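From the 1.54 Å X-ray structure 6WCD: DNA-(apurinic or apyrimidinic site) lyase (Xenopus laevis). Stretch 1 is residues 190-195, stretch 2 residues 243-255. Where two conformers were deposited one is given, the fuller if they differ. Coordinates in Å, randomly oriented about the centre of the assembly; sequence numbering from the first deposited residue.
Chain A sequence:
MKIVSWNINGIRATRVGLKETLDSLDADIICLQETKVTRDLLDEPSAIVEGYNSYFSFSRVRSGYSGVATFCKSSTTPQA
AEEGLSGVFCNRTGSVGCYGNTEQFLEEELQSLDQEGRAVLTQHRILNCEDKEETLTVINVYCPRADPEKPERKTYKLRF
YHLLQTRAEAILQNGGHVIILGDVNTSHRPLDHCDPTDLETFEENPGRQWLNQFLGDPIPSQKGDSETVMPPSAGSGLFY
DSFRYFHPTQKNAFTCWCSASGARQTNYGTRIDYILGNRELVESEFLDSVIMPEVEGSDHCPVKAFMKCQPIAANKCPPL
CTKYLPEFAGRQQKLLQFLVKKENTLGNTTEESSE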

# COMPACT_ATOMS: atom_id res chain seq x y z
N PRO A 190 18.64 -6.83 -9.74
CA PRO A 190 18.59 -8.07 -10.55
C PRO A 190 18.03 -9.26 -9.81
O PRO A 190 17.31 -10.07 -10.40
CB PRO A 190 20.07 -8.27 -10.95
CG PRO A 190 20.57 -6.90 -11.06
CD PRO A 190 19.96 -6.18 -9.88
N LEU A 191 18.35 -9.40 -8.51
CA LEU A 191 17.86 -10.48 -7.69
C LEU A 191 16.33 -10.52 -7.62
O LEU A 191 15.75 -11.57 -7.31
CB LEU A 191 18.43 -10.29 -6.28
CG LEU A 191 18.44 -11.42 -5.29
CD1 LEU A 191 19.23 -12.58 -5.85
CD2 LEU A 191 19.03 -10.91 -3.98
N ASP A 192 15.69 -9.40 -7.89
CA ASP A 192 14.26 -9.24 -7.75
C ASP A 192 13.47 -9.68 -8.96
O ASP A 192 12.25 -9.48 -9.01
CB ASP A 192 13.91 -7.78 -7.44
CG ASP A 192 14.45 -7.35 -6.08
OD1 ASP A 192 14.19 -8.06 -5.10
OD2 ASP A 192 15.21 -6.35 -6.00
N HIS A 193 14.12 -10.27 -9.95
CA HIS A 193 13.49 -10.59 -11.23
C HIS A 193 14.07 -11.91 -11.72
O HIS A 193 15.22 -12.25 -11.41
CB HIS A 193 13.75 -9.44 -12.22
CG HIS A 193 13.00 -9.56 -13.51
ND1 HIS A 193 13.53 -10.20 -14.61
CD2 HIS A 193 11.78 -9.12 -13.89
CE1 HIS A 193 12.66 -10.15 -15.61
NE2 HIS A 193 11.59 -9.50 -15.20
N CYS A 194 13.30 -12.61 -12.53
CA CYS A 194 13.78 -13.85 -13.08
C CYS A 194 14.97 -13.57 -13.99
O CYS A 194 15.00 -12.56 -14.72
CB CYS A 194 12.67 -14.54 -13.87
SG CYS A 194 12.43 -16.28 -13.46
N ASP A 195 15.93 -14.50 -14.03
CA ASP A 195 17.08 -14.39 -14.88
C ASP A 195 16.62 -14.53 -16.34
O ASP A 195 15.64 -15.23 -16.62
CB ASP A 195 18.11 -15.48 -14.60
CG ASP A 195 18.79 -15.32 -13.25
OD1 ASP A 195 19.07 -16.36 -12.61
OD2 ASP A 195 19.06 -14.17 -12.84
N PHE A 243 11.97 -6.20 3.41
CA PHE A 243 12.29 -7.56 3.05
C PHE A 243 13.79 -7.76 2.91
O PHE A 243 14.34 -8.75 3.39
CB PHE A 243 11.60 -7.97 1.75
CG PHE A 243 11.92 -9.39 1.30
CD1 PHE A 243 11.47 -10.49 2.00
CD2 PHE A 243 12.66 -9.61 0.17
CE1 PHE A 243 11.84 -11.77 1.64
CE2 PHE A 243 13.00 -10.86 -0.23
CZ PHE A 243 12.59 -11.95 0.49
N ARG A 244 14.48 -6.82 2.25
CA ARG A 244 15.90 -7.00 2.02
C ARG A 244 16.75 -6.65 3.24
O ARG A 244 17.90 -7.08 3.33
CB ARG A 244 16.34 -6.16 0.81
CG ARG A 244 15.85 -6.72 -0.47
CD ARG A 244 16.38 -8.11 -0.78
NE ARG A 244 15.82 -8.59 -2.04
CZ ARG A 244 15.83 -9.86 -2.43
NH1 ARG A 244 16.28 -10.82 -1.65
NH2 ARG A 244 15.30 -10.18 -3.60
N TYR A 245 16.20 -5.89 4.19
CA TYR A 245 16.90 -5.69 5.44
C TYR A 245 17.10 -7.04 6.13
O TYR A 245 18.14 -7.29 6.73
CB TYR A 245 16.08 -4.74 6.32
CG TYR A 245 16.75 -4.32 7.61
CD1 TYR A 245 16.47 -4.97 8.80
CD2 TYR A 245 17.63 -3.26 7.64
CE1 TYR A 245 17.07 -4.60 9.99
CE2 TYR A 245 18.22 -2.88 8.82
CZ TYR A 245 17.96 -3.55 9.98
OH TYR A 245 18.57 -3.17 11.16
N PHE A 246 16.09 -7.92 6.03
CA PHE A 246 16.18 -9.20 6.73
C PHE A 246 16.63 -10.35 5.84
O PHE A 246 17.14 -11.34 6.36
CB PHE A 246 14.82 -9.51 7.37
CG PHE A 246 14.45 -8.58 8.49
CD1 PHE A 246 15.05 -8.71 9.73
CD2 PHE A 246 13.56 -7.56 8.29
CE1 PHE A 246 14.72 -7.86 10.76
CE2 PHE A 246 13.26 -6.72 9.31
CZ PHE A 246 13.84 -6.86 10.53
N HIS A 247 16.45 -10.23 4.52
CA HIS A 247 16.75 -11.32 3.58
C HIS A 247 17.52 -10.77 2.38
O HIS A 247 17.03 -10.79 1.24
CB HIS A 247 15.44 -11.97 3.15
CG HIS A 247 14.66 -12.44 4.32
ND1 HIS A 247 15.07 -13.51 5.08
CD2 HIS A 247 13.57 -11.92 4.93
CE1 HIS A 247 14.25 -13.65 6.11
NE2 HIS A 247 13.32 -12.71 6.04
N PRO A 248 18.70 -10.24 2.61
CA PRO A 248 19.37 -9.46 1.55
C PRO A 248 19.79 -10.28 0.35
O PRO A 248 19.98 -9.69 -0.73
CB PRO A 248 20.61 -8.87 2.25
CG PRO A 248 20.79 -9.71 3.46
CD PRO A 248 19.40 -10.12 3.90
N THR A 249 19.99 -11.59 0.49
CA THR A 249 20.49 -12.42 -0.61
C THR A 249 19.50 -13.49 -1.07
O THR A 249 19.85 -14.30 -1.95
CB THR A 249 21.81 -13.10 -0.23
OG1 THR A 249 21.58 -14.05 0.81
CG2 THR A 249 22.86 -12.10 0.21
N GLN A 250 18.29 -13.51 -0.54
CA GLN A 250 17.36 -14.59 -0.89
C GLN A 250 16.98 -14.52 -2.37
O GLN A 250 16.51 -13.47 -2.84
CB GLN A 250 16.12 -14.50 -0.02
CG GLN A 250 15.09 -15.60 -0.22
CD GLN A 250 13.94 -15.55 0.78
OE1 GLN A 250 14.12 -15.19 1.96
NE2 GLN A 250 12.75 -15.89 0.31
N LYS A 251 17.15 -15.63 -3.08
CA LYS A 251 16.85 -15.75 -4.51
C LYS A 251 15.41 -16.20 -4.75
O LYS A 251 14.78 -16.85 -3.92
CB LYS A 251 17.80 -16.76 -5.15
CG LYS A 251 19.24 -16.38 -5.06
CD LYS A 251 20.12 -17.49 -5.65
CE LYS A 251 21.33 -16.93 -6.38
NZ LYS A 251 22.29 -18.02 -6.78
N ASN A 252 14.87 -15.83 -5.94
CA ASN A 252 13.53 -16.27 -6.36
C ASN A 252 12.42 -15.83 -5.44
O ASN A 252 11.38 -16.50 -5.29
CB ASN A 252 13.51 -17.79 -6.52
CG ASN A 252 14.59 -18.27 -7.45
OD1 ASN A 252 15.38 -19.16 -7.11
ND2 ASN A 252 14.66 -17.66 -8.62
N ALA A 253 12.58 -14.69 -4.79
CA ALA A 253 11.60 -14.25 -3.84
C ALA A 253 10.64 -13.32 -4.56
O ALA A 253 10.63 -12.11 -4.34
CB ALA A 253 12.27 -13.52 -2.69
N PHE A 254 9.79 -13.90 -5.40
CA PHE A 254 8.90 -13.10 -6.21
C PHE A 254 7.51 -12.96 -5.60
O PHE A 254 7.12 -13.74 -4.72
CB PHE A 254 8.79 -13.69 -7.61
CG PHE A 254 10.15 -13.92 -8.28
CD1 PHE A 254 11.19 -13.01 -8.11
CD2 PHE A 254 10.35 -15.04 -9.04
CE1 PHE A 254 12.43 -13.22 -8.71
CE2 PHE A 254 11.58 -15.25 -9.66
CZ PHE A 254 12.61 -14.32 -9.50
N THR A 255 6.79 -11.91 -6.01
CA THR A 255 5.46 -11.64 -5.51
C THR A 255 4.40 -11.58 -6.59
O THR A 255 3.21 -11.39 -6.28
CB THR A 255 5.42 -10.34 -4.72
OG1 THR A 255 5.73 -9.21 -5.55
CG2 THR A 255 6.36 -10.40 -3.55
O HOH W 1 14.66 -12.55 -4.90
O HOH W 2 16.51 -14.14 -7.75
O HOH W 3 16.46 -6.00 -3.75

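A single ordered water does much of the bonding between these two stretches: water 1 makes four hydrogen bonds, donating to Leu191 O (2.8 Å) and Gln250 O (2.9 Å) and accepting from Arg244 NH2 (2.8 Å) and Ala253 N (3.0 Å). No backbone-to-backbone hydrogen bond crosses the contact, and the nearest CA atoms, those of Leu191 and Lys251, stand 6.2 Å apart, so solvent carries the main-chain links. Water 2 adds a second bridge, donating to Leu191 O (2.7 Å) and accepting from Asn252 N (3.0 Å); the one carbonyl thus serves both waters.

The direct polar link is a salt bridge. Asp192 lies at the end of a short 3-10 segment with its CB directed away from stretch 2, yet its carboxylate comes back within reach, and Arg244 NH2 donates to Asp192 OD1 at 2.8 Å with a nearly linear angle of 175°. The carboxylate sits at the guanidinium edge, near its plane, where the N-H bonds point. Water 3 joins the same pair, donating to Asp192 OD2 (2.6 Å) and accepting weakly from Arg244 NE (3.2 Å).

The other terminal nitrogen of Arg244 is turned to its own stretch: NH1 donates to His247 O (3.0 Å) and Gln250 O (2.9 Å), the first and last residues of a type I turn, tying that turn to the preceding helix. Leu191 packs on this assembly. Its CD2 lies over one face of the guanidinium, 3.6 Å from Arg244 NH1, while its CD1 approaches Lys251 CG at 3.9 Å.

Farther along, Phe254 fills the space beside the chain leaving the 3-10 segment. Its CZ lies 3.6 Å from His193 C and 3.5 Å from Cys194 N, and Cys194 SG meets its CE2 at 4.0 Å, an oblique sulfur-aromatic contact.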